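ASCH domain-containing protein (Pyrococcus horikoshii, PDB 2Z0T) is of unknown function but probably binds RNA through its ASCH domain, which belongs to the PUA clan. Local coordinates at residues M1-G6 against R32-G37; E10-I15 against G45-K50; K20-R25 against E70-G75; V49-I54 against V101-E106. All blocks are in the same frame, centred on the assembly; numbering follows the deposited sequence.

Contact 1: residues M1-G6 against R32-G37; sequences MKWEMG and RQIKPG
The indole of W3, on the edge strand 2-5, lies against the loop 32-37, and the close packing sits on one of its faces. I34 CG1 stands over the five-membered ring, 3.8 Å from its centroid and 18° off the normal, a CH-pi contact. Q33 CG takes the six-membered ring in the same way, also at 3.8 Å from the centroid but more obliquely. The amide of Q33 is turned 51° from the indole plane, and its OE1 comes within 3.1 Å of W3 CH2. CG of Q33 sits in the crowded position between its own N and carbonyl carbon (chi1 53°), and from there the extended chain is carried across the benzo ring. The indole N-H bonds to D38 OD2, which also accepts from K35 N, so ring and loop share one carboxylate. Deeper in, M5 and I34 meet tip to tip, M5 CE to I34 CD1 at 3.7 Å, and I34 goes on to touch V51 and I54 of strand 47-57.

The other end is loose. M1 CG approaches K35 NZ no closer than 4.2 Å, with both residues exposed. There a water links the segments, giving a hydrogen bond of 2.7 Å to G37 O and accepting a weak one from M1 N; that amino terminus also bonds D38 OD1.

No direct hydrogen bond joins segments 1-6 and 32-37. Cohesion between them therefore rests on dispersion and CH-pi contacts across the indole, while the bond to D38, with the packing on the ring face, would limit the ring's rotation, and D38 would probably stabilise the positive charge of the N terminus.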
# COMPACT_ATOMS: atom_id res chain seq x y z
N MET A 1 12.73 -10.31 7.13
CA MET A 1 13.42 -9.10 6.62
C MET A 1 12.69 -7.83 7.06
O MET A 1 11.48 -7.86 7.31
CB MET A 1 13.49 -9.13 5.10
CG MET A 1 14.25 -10.30 4.51
SD MET A 1 16.00 -10.26 4.92
CE MET A 1 16.58 -9.00 3.79
N LYS A 2 13.42 -6.73 7.18
CA LYS A 2 12.84 -5.45 7.56
C LYS A 2 13.06 -4.49 6.40
O LYS A 2 14.20 -4.29 5.95
CB LYS A 2 13.52 -4.89 8.82
CG LYS A 2 13.30 -5.72 10.06
CD LYS A 2 14.02 -5.12 11.26
CE LYS A 2 13.82 -5.96 12.51
NZ LYS A 2 14.57 -5.41 13.67
N TRP A 3 11.98 -3.90 5.90
CA TRP A 3 12.07 -2.98 4.78
C TRP A 3 11.72 -1.56 5.17
O TRP A 3 10.86 -1.34 6.02
CB TRP A 3 11.14 -3.43 3.66
CG TRP A 3 11.30 -4.87 3.32
CD1 TRP A 3 10.47 -5.90 3.68
CD2 TRP A 3 12.37 -5.46 2.59
NE1 TRP A 3 10.97 -7.09 3.22
CE2 TRP A 3 12.14 -6.86 2.54
CE3 TRP A 3 13.52 -4.95 1.97
CZ2 TRP A 3 13.00 -7.74 1.90
CZ3 TRP A 3 14.39 -5.83 1.33
CH2 TRP A 3 14.12 -7.22 1.30
N GLU A 4 12.38 -0.60 4.55
CA GLU A 4 12.12 0.81 4.83
C GLU A 4 11.49 1.48 3.62
O GLU A 4 11.93 1.28 2.49
CB GLU A 4 13.42 1.54 5.15
CG GLU A 4 14.13 1.08 6.40
CD GLU A 4 15.44 1.82 6.61
OE1 GLU A 4 15.41 3.07 6.65
OE2 GLU A 4 16.49 1.15 6.73
N MET A 5 10.45 2.27 3.86
CA MET A 5 9.81 3.01 2.78
C MET A 5 9.05 4.20 3.33
O MET A 5 8.62 4.21 4.49
CB MET A 5 8.92 2.09 1.91
CG MET A 5 7.85 1.27 2.61
SD MET A 5 7.02 0.12 1.44
CE MET A 5 7.99 -1.36 1.65
N GLY A 6 8.92 5.23 2.50
CA GLY A 6 8.23 6.43 2.92
C GLY A 6 6.73 6.25 2.95
O GLY A 6 6.18 5.36 2.30
N ARG A 32 9.18 -6.43 -4.80
CA ARG A 32 9.21 -7.84 -5.21
C ARG A 32 10.02 -8.77 -4.31
O ARG A 32 10.21 -9.94 -4.64
CB ARG A 32 9.71 -7.94 -6.65
CG ARG A 32 8.71 -7.37 -7.65
CD ARG A 32 9.21 -7.38 -9.08
NE ARG A 32 8.17 -6.92 -9.99
CZ ARG A 32 8.24 -6.98 -11.31
NH1 ARG A 32 9.33 -7.47 -11.90
NH2 ARG A 32 7.23 -6.55 -12.05
N GLN A 33 10.49 -8.27 -3.18
CA GLN A 33 11.27 -9.10 -2.28
C GLN A 33 10.63 -9.19 -0.91
O GLN A 33 11.22 -9.71 0.04
CB GLN A 33 12.69 -8.56 -2.17
CG GLN A 33 12.79 -7.10 -1.80
CD GLN A 33 14.17 -6.52 -2.07
OE1 GLN A 33 15.18 -7.08 -1.65
NE2 GLN A 33 14.21 -5.40 -2.78
N ILE A 34 9.39 -8.71 -0.81
CA ILE A 34 8.65 -8.71 0.44
C ILE A 34 7.73 -9.92 0.55
O ILE A 34 7.09 -10.32 -0.42
CB ILE A 34 7.80 -7.43 0.57
CG1 ILE A 34 8.70 -6.20 0.46
CG2 ILE A 34 7.02 -7.44 1.88
CD1 ILE A 34 7.95 -4.88 0.55
N LYS A 35 7.67 -10.52 1.74
CA LYS A 35 6.82 -11.67 1.96
C LYS A 35 6.20 -11.62 3.35
O LYS A 35 6.72 -10.94 4.23
CB LYS A 35 7.62 -12.97 1.79
CG LYS A 35 8.76 -13.14 2.80
CD LYS A 35 9.55 -14.41 2.50
CE LYS A 35 10.69 -14.60 3.48
NZ LYS A 35 11.65 -13.46 3.43
N PRO A 36 5.06 -12.31 3.55
CA PRO A 36 4.42 -12.30 4.87
C PRO A 36 5.45 -12.71 5.92
O PRO A 36 6.24 -13.64 5.70
CB PRO A 36 3.30 -13.33 4.70
CG PRO A 36 2.90 -13.14 3.28
CD PRO A 36 4.25 -13.06 2.58
N GLY A 37 5.45 -12.01 7.05
CA GLY A 37 6.41 -12.30 8.10
C GLY A 37 7.44 -11.20 8.19
O GLY A 37 8.09 -11.01 9.22
O HOH W 1 10.71 -10.57 9.84

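Contact 2: residues E10-I15 against G45-K50; sequences EYIELI and GKLKVK
A classic beta bulge shapes the strand side of this contact: K46 and L47 both face F42 of the neighbouring strand 39-42, and both direct their CB toward the helix 10-15. Two consecutive residues can thus meet the helix where a regular strand would offer one. I12 takes up both. Its CD1, at the end of an extended branch (chi2 179°), meets K46 CB at 3.8 Å, and the two side chains cross at about a right angle. The side chains of I12 and L47 slide past each other in opposite directions, with I12 CG2, anti to the backbone N, 4.0 Å from L47 CB.

Almost one helical turn on, I15 receives the tip of L47. With CG anti to the backbone N (chi1 171°), L47 sends CD2 obliquely over the isoleucine, 3.7 Å from I15 CG2 and in touch with I15 CB and CD1 too. V49, two residues along the strand, adds CG1 at 4.1 Å from I15 CG2, so that methyl touches both leucine and valine, which sit next to each other on its strand-facing side. The contact is apolar throughout and largely buried; K46 alone is exposed, its extended chain leading the ammonium away from the helix. The polar link nearby is made by K16, whose NZ bonds K46 O.

The axes of helix 10-15 and strand 47-50 pass 9.8 Å apart at 51°, the spacing of a helix lying on a sheet face. I15 also reaches I105 and P107 on strand 100-107. The arrangement is the helix-on-sheet layer of an alpha/beta fold, with helix 9-16 packed on the mixed sheet of this PUA-clan domain.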
# COMPACT_ATOMS: atom_id res chain seq x y z
N GLU A 10 -0.87 11.39 6.58
CA GLU A 10 -2.27 11.02 6.72
C GLU A 10 -2.48 9.52 6.77
O GLU A 10 -3.42 9.04 7.42
CB GLU A 10 -3.12 11.63 5.59
CG GLU A 10 -2.95 10.98 4.22
CD GLU A 10 -4.08 11.35 3.26
OE1 GLU A 10 -5.25 11.02 3.56
OE2 GLU A 10 -3.81 11.97 2.22
N TYR A 11 -1.62 8.76 6.11
CA TYR A 11 -1.75 7.31 6.11
C TYR A 11 -1.19 6.68 7.37
O TYR A 11 -1.66 5.63 7.81
CB TYR A 11 -1.06 6.72 4.87
CG TYR A 11 -1.68 7.20 3.59
CD1 TYR A 11 -3.06 7.08 3.38
CD2 TYR A 11 -0.91 7.80 2.59
CE1 TYR A 11 -3.65 7.55 2.21
CE2 TYR A 11 -1.50 8.27 1.42
CZ TYR A 11 -2.87 8.14 1.24
OH TYR A 11 -3.45 8.62 0.09
N ILE A 12 -0.20 7.32 7.98
CA ILE A 12 0.38 6.81 9.21
C ILE A 12 -0.70 6.72 10.27
O ILE A 12 -0.82 5.71 10.97
CB ILE A 12 1.53 7.72 9.71
CG1 ILE A 12 2.69 7.69 8.72
CG2 ILE A 12 2.00 7.27 11.09
CD1 ILE A 12 3.87 8.57 9.10
N GLU A 13 -1.51 7.76 10.38
CA GLU A 13 -2.58 7.80 11.37
C GLU A 13 -3.68 6.77 11.09
O GLU A 13 -4.15 6.10 12.00
CB GLU A 13 -3.20 9.20 11.42
CG GLU A 13 -4.31 9.35 12.45
CD GLU A 13 -4.91 10.73 12.47
OE1 GLU A 13 -5.38 11.20 11.41
OE2 GLU A 13 -4.93 11.36 13.56
N LEU A 14 -4.08 6.66 9.82
CA LEU A 14 -5.13 5.71 9.43
C LEU A 14 -4.74 4.26 9.69
O LEU A 14 -5.59 3.44 10.04
CB LEU A 14 -5.47 5.90 7.95
CG LEU A 14 -6.22 7.21 7.64
CD1 LEU A 14 -6.25 7.44 6.14
CD2 LEU A 14 -7.63 7.13 8.21
N ILE A 15 -3.46 3.95 9.53
CA ILE A 15 -2.98 2.60 9.77
C ILE A 15 -2.96 2.33 11.28
O ILE A 15 -3.39 1.27 11.73
CB ILE A 15 -1.56 2.40 9.20
CG1 ILE A 15 -1.61 2.52 7.67
CG2 ILE A 15 -1.01 1.04 9.61
CD1 ILE A 15 -0.26 2.39 6.99
N GLY A 45 10.77 5.50 10.81
CA GLY A 45 10.43 5.04 12.14
C GLY A 45 9.15 5.57 12.76
O GLY A 45 8.84 5.25 13.91
N LYS A 46 8.39 6.38 12.02
CA LYS A 46 7.15 6.91 12.56
C LYS A 46 6.10 5.81 12.75
O LYS A 46 5.14 5.98 13.50
CB LYS A 46 6.60 8.00 11.64
CG LYS A 46 7.41 9.28 11.70
CD LYS A 46 6.83 10.38 10.82
CE LYS A 46 7.59 11.68 11.03
NZ LYS A 46 7.08 12.77 10.15
N LEU A 47 6.31 4.68 12.08
CA LEU A 47 5.38 3.56 12.18
C LEU A 47 6.03 2.27 11.69
O LEU A 47 6.74 2.26 10.69
CB LEU A 47 4.12 3.83 11.36
CG LEU A 47 3.15 2.66 11.20
CD1 LEU A 47 2.52 2.29 12.54
CD2 LEU A 47 2.08 3.04 10.19
N LYS A 48 5.79 1.19 12.42
CA LYS A 48 6.32 -0.12 12.07
C LYS A 48 5.13 -1.06 11.92
O LYS A 48 4.21 -1.04 12.73
CB LYS A 48 7.24 -0.64 13.18
CG LYS A 48 7.94 -1.94 12.85
CD LYS A 48 8.62 -2.55 14.07
CE LYS A 48 9.64 -1.60 14.68
NZ LYS A 48 10.33 -2.24 15.84
N VAL A 49 5.14 -1.88 10.87
CA VAL A 49 4.05 -2.81 10.65
C VAL A 49 4.55 -4.19 10.27
O VAL A 49 5.67 -4.34 9.78
CB VAL A 49 3.10 -2.33 9.52
CG1 VAL A 49 2.51 -0.97 9.87
CG2 VAL A 49 3.86 -2.26 8.19
N LYS A 50 3.72 -5.19 10.52
CA LYS A 50 4.03 -6.57 10.17
C LYS A 50 3.31 -6.85 8.86
O LYS A 50 2.17 -6.42 8.68
CB LYS A 50 3.53 -7.52 11.25
CG LYS A 50 3.54 -8.99 10.84
CD LYS A 50 4.95 -9.56 10.69
CE LYS A 50 5.60 -9.79 12.04
NZ LYS A 50 6.88 -10.54 11.91

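Contact 3: residues K20-R25 against E70-G75; sequences KKIEGR and ENVLPG
Of the flat groups, the guanidinium of R25 has the carboxylate of E23 at its edge, in plane. NE and NH2 grip it side-on, both on the single oxygen OE2: R25 NE lies 2.7 Å from E23 OE2, on its anti lone pair, and NH2 comes from above the carboxylate plane. The other oxygen, E23 OE1, forms a salt bridge with K20 NZ at 2.9 Å, weak as a hydrogen bond, so the buried acid lies between two basic groups that would favour its charged form.

K20 carries the contact. Its chain leaves with CG anti to the backbone N (chi1 178°), runs extended and bends at the last torsion, bringing NZ to V72 O at 2.8 Å and I22 O at 2.7 Å, both in the carbonyl planes. The ammonium thus joins the two segments. Beside it, N71 O accepts from two successive amides: K21 N at 3.0 Å lies in the carbonyl plane, whereas I22 N is above it, and both bonds are bent (139° at the hydrogen).

Apolar atoms close the remainder. The side chains of V72 and I22 cross obliquely, V72 CG2 lying 3.8 Å from I22 CB, and the ring of P74 rests against the backbone and CB of K20.

The short helix 69-72 and the turn after it therefore abut the start of edge strand 22-26, beside strand 100-107. Y11 of helix 9-16 makes a cation-pi contact with K20, while Y86 of helix 79-87 packs on V72.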
# COMPACT_ATOMS: atom_id res chain seq x y z
N LYS A 20 -6.83 1.87 7.75
CA LYS A 20 -6.06 1.51 6.57
C LYS A 20 -5.34 0.20 6.89
O LYS A 20 -4.36 0.19 7.64
CB LYS A 20 -5.06 2.62 6.23
CG LYS A 20 -4.17 2.33 5.03
CD LYS A 20 -3.42 3.59 4.59
CE LYS A 20 -2.33 3.29 3.57
NZ LYS A 20 -2.84 2.64 2.33
N LYS A 21 -5.83 -0.90 6.34
CA LYS A 21 -5.25 -2.21 6.60
C LYS A 21 -4.41 -2.73 5.44
O LYS A 21 -3.79 -3.78 5.54
CB LYS A 21 -6.36 -3.22 6.90
CG LYS A 21 -7.27 -2.83 8.06
CD LYS A 21 -8.37 -3.86 8.29
CE LYS A 21 -7.79 -5.22 8.66
NZ LYS A 21 -6.97 -5.16 9.90
N ILE A 22 -4.41 -1.97 4.34
CA ILE A 22 -3.68 -2.35 3.14
C ILE A 22 -2.83 -1.19 2.64
O ILE A 22 -3.27 -0.04 2.66
CB ILE A 22 -4.66 -2.71 2.00
CG1 ILE A 22 -5.60 -3.84 2.44
CG2 ILE A 22 -3.88 -3.10 0.74
CD1 ILE A 22 -4.90 -5.14 2.78
N GLU A 23 -1.61 -1.49 2.21
CA GLU A 23 -0.75 -0.46 1.65
C GLU A 23 -0.52 -0.84 0.19
O GLU A 23 0.01 -1.91 -0.11
CB GLU A 23 0.60 -0.39 2.37
CG GLU A 23 1.63 0.52 1.67
CD GLU A 23 1.17 1.97 1.52
OE1 GLU A 23 0.07 2.31 2.00
OE2 GLU A 23 1.92 2.78 0.93
N GLY A 24 -0.96 0.03 -0.71
CA GLY A 24 -0.80 -0.23 -2.13
C GLY A 24 0.48 0.41 -2.63
O GLY A 24 0.79 1.55 -2.27
N ARG A 25 1.22 -0.32 -3.46
CA ARG A 25 2.48 0.14 -4.02
C ARG A 25 2.66 -0.44 -5.41
O ARG A 25 1.93 -1.35 -5.81
CB ARG A 25 3.65 -0.35 -3.16
CG ARG A 25 3.70 0.21 -1.76
CD ARG A 25 4.45 1.52 -1.73
NE ARG A 25 4.18 2.22 -0.48
CZ ARG A 25 5.01 3.10 0.07
NH1 ARG A 25 6.17 3.38 -0.51
NH2 ARG A 25 4.67 3.69 1.21
N GLU A 70 -12.13 1.43 0.89
CA GLU A 70 -12.15 1.91 2.27
C GLU A 70 -11.01 1.34 3.11
O GLU A 70 -10.54 1.97 4.06
CB GLU A 70 -13.49 1.57 2.93
CG GLU A 70 -13.63 2.09 4.35
CD GLU A 70 -13.21 3.55 4.48
OE1 GLU A 70 -13.69 4.39 3.68
OE2 GLU A 70 -12.40 3.86 5.39
N ASN A 71 -10.55 0.14 2.75
CA ASN A 71 -9.46 -0.51 3.47
C ASN A 71 -8.08 -0.06 2.99
O ASN A 71 -7.08 -0.30 3.66
CB ASN A 71 -9.57 -2.03 3.32
CG ASN A 71 -10.88 -2.56 3.83
OD1 ASN A 71 -11.25 -2.33 4.98
ND2 ASN A 71 -11.60 -3.28 2.98
N VAL A 72 -8.04 0.60 1.84
CA VAL A 72 -6.78 1.05 1.27
C VAL A 72 -6.61 2.57 1.38
O VAL A 72 -5.56 3.06 1.82
CB VAL A 72 -6.67 0.65 -0.21
CG1 VAL A 72 -5.26 0.92 -0.72
CG2 VAL A 72 -7.03 -0.83 -0.37
N LEU A 73 -7.64 3.30 0.98
CA LEU A 73 -7.63 4.76 1.03
C LEU A 73 -8.89 5.24 1.74
O LEU A 73 -9.84 5.69 1.11
CB LEU A 73 -7.59 5.32 -0.40
CG LEU A 73 -6.45 4.83 -1.29
CD1 LEU A 73 -6.65 5.34 -2.70
CD2 LEU A 73 -5.11 5.29 -0.72
N PRO A 74 -8.91 5.14 3.08
CA PRO A 74 -10.06 5.56 3.88
C PRO A 74 -10.53 6.97 3.52
O PRO A 74 -9.73 7.90 3.45
CB PRO A 74 -9.54 5.47 5.31
CG PRO A 74 -8.58 4.33 5.23
CD PRO A 74 -7.84 4.62 3.94
N GLY A 75 -11.84 7.12 3.30
CA GLY A 75 -12.37 8.43 2.97
C GLY A 75 -12.63 8.67 1.49
O GLY A 75 -13.52 9.44 1.13

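Contact 4: residues V49-I54 against V101-E106; sequences VKVKGI and VAIEIE
Four apolar pairs form the centre of this antiparallel pairing, which joins strands 47-57 and 100-107 of the mixed sheet and is interrupted by a classic beta bulge. V51 and I103 cross obliquely, V51 CG1 to I103 CG2 at 3.9 Å. I54 lies alongside I103, both pointing the same way, and turns its CG2 to V101 CG2. At the other end V49 CG2, held in the crowded position between its own N and carbonyl carbon, meets I105 CG2 at 3.8 Å. I34 touches V51 on the same face, and I15 of helix 9-16 touches I105.

Outside these lie the backbone bonds. K50 and E106 form a hydrogen-bonded pair, K50 N to E106 O being short at 2.8 Å and nearly straight (168°). K52 and G53 then both face E104: E104 O accepts from K52 N at 2.7 Å and only weakly from G53 N, while E104 N returns a bond to G53 O. E104 CB lies close to the G53 backbone, 3.5 Å from G53 N.

The polar edge holds K50, K52, E104 and E106. K50 curls off to G37 O, and E104 OE1 makes a salt bridge with R55. K52, bent at chi2 and chi3, lays its CG 3.9 Å from E106 CB, but its ammonium stops short of a salt bridge: K52 NZ and E106 OE1 are 4.2 Å apart.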
# COMPACT_ATOMS: atom_id res chain seq x y z
N VAL A 49 5.14 -1.88 10.87
CA VAL A 49 4.05 -2.81 10.65
C VAL A 49 4.55 -4.19 10.27
O VAL A 49 5.67 -4.34 9.78
CB VAL A 49 3.10 -2.33 9.52
CG1 VAL A 49 2.51 -0.97 9.87
CG2 VAL A 49 3.86 -2.26 8.19
N LYS A 50 3.72 -5.19 10.52
CA LYS A 50 4.03 -6.57 10.17
C LYS A 50 3.31 -6.85 8.86
O LYS A 50 2.17 -6.42 8.68
CB LYS A 50 3.53 -7.52 11.25
CG LYS A 50 3.54 -8.99 10.84
CD LYS A 50 4.95 -9.56 10.69
CE LYS A 50 5.60 -9.79 12.04
NZ LYS A 50 6.88 -10.54 11.91
N VAL A 51 3.97 -7.55 7.94
CA VAL A 51 3.37 -7.90 6.66
C VAL A 51 2.60 -9.21 6.87
O VAL A 51 3.20 -10.23 7.22
CB VAL A 51 4.43 -8.11 5.57
CG1 VAL A 51 3.76 -8.56 4.26
CG2 VAL A 51 5.21 -6.82 5.34
N LYS A 52 1.29 -9.16 6.65
CA LYS A 52 0.44 -10.33 6.84
C LYS A 52 0.04 -11.00 5.52
O LYS A 52 -0.34 -12.17 5.52
CB LYS A 52 -0.83 -9.95 7.60
CG LYS A 52 -0.58 -9.12 8.86
CD LYS A 52 0.26 -9.85 9.89
CE LYS A 52 -0.46 -11.05 10.46
NZ LYS A 52 0.32 -11.68 11.56
N GLY A 53 0.13 -10.26 4.42
CA GLY A 53 -0.24 -10.82 3.13
C GLY A 53 0.24 -10.00 1.95
O GLY A 53 0.51 -8.81 2.09
N ILE A 54 0.37 -10.66 0.80
CA ILE A 54 0.82 -10.02 -0.43
C ILE A 54 -0.07 -10.47 -1.59
O ILE A 54 -0.15 -11.66 -1.88
CB ILE A 54 2.30 -10.40 -0.76
CG1 ILE A 54 3.25 -9.82 0.29
CG2 ILE A 54 2.67 -9.91 -2.16
CD1 ILE A 54 3.39 -8.31 0.24
N VAL A 101 0.91 -3.98 -6.12
CA VAL A 101 0.84 -4.91 -5.00
C VAL A 101 0.07 -4.36 -3.81
O VAL A 101 0.20 -3.18 -3.45
CB VAL A 101 2.26 -5.34 -4.55
CG1 VAL A 101 3.06 -4.12 -4.10
CG2 VAL A 101 2.17 -6.36 -3.42
N ALA A 102 -0.77 -5.21 -3.23
CA ALA A 102 -1.54 -4.84 -2.04
C ALA A 102 -0.83 -5.55 -0.89
O ALA A 102 -0.80 -6.78 -0.82
CB ALA A 102 -2.98 -5.34 -2.16
N ILE A 103 -0.24 -4.77 0.01
CA ILE A 103 0.47 -5.33 1.15
C ILE A 103 -0.45 -5.29 2.37
O ILE A 103 -0.78 -4.21 2.86
CB ILE A 103 1.76 -4.53 1.45
CG1 ILE A 103 2.59 -4.39 0.18
CG2 ILE A 103 2.56 -5.21 2.55
CD1 ILE A 103 3.79 -3.48 0.33
N GLU A 104 -0.87 -6.46 2.85
CA GLU A 104 -1.74 -6.53 4.02
C GLU A 104 -0.86 -6.26 5.23
O GLU A 104 0.10 -6.99 5.47
CB GLU A 104 -2.39 -7.91 4.14
CG GLU A 104 -3.51 -7.97 5.17
CD GLU A 104 -4.06 -9.37 5.35
OE1 GLU A 104 -4.15 -10.10 4.34
OE2 GLU A 104 -4.42 -9.75 6.49
N ILE A 105 -1.19 -5.22 5.99
CA ILE A 105 -0.37 -4.84 7.13
C ILE A 105 -1.09 -4.74 8.47
O ILE A 105 -2.30 -4.53 8.54
CB ILE A 105 0.32 -3.49 6.85
CG1 ILE A 105 -0.73 -2.43 6.51
CG2 ILE A 105 1.30 -3.64 5.70
CD1 ILE A 105 -0.17 -1.04 6.28
N GLU A 106 -0.30 -4.88 9.54
CA GLU A 106 -0.79 -4.81 10.91
C GLU A 106 0.20 -3.97 11.71
O GLU A 106 1.38 -4.28 11.78
CB GLU A 106 -0.85 -6.23 11.49
CG GLU A 106 -1.44 -6.34 12.88
CD GLU A 106 -1.35 -7.76 13.41
OE1 GLU A 106 -0.25 -8.17 13.87
OE2 GLU A 106 -2.37 -8.48 13.36

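How the contacts relate
From the N terminus, strand 2-5 meets loop 32-37 in contact 1, closing a loop that holds helix 9-16 and strand 22-26. Contact 2 brings strand 47-57 back to that helix, and contact 3 ties 20-25 to the end of helix 69-72 and the turn after it; contacts 1, 2 and 3 cross one another along the chain. Contact 4 follows contact 1 in series, crosses contact 3, and begins on V49 and K50, where contact 2 ends. Its strand 100-107 lies between strands 47-57 and 22-26 in the sheet, and E23 O bonds I103 N. G37 N bonds V51 O, joining contacts 1 and 4, while G6 O bonds R25 NH2 between contacts 1 and 3.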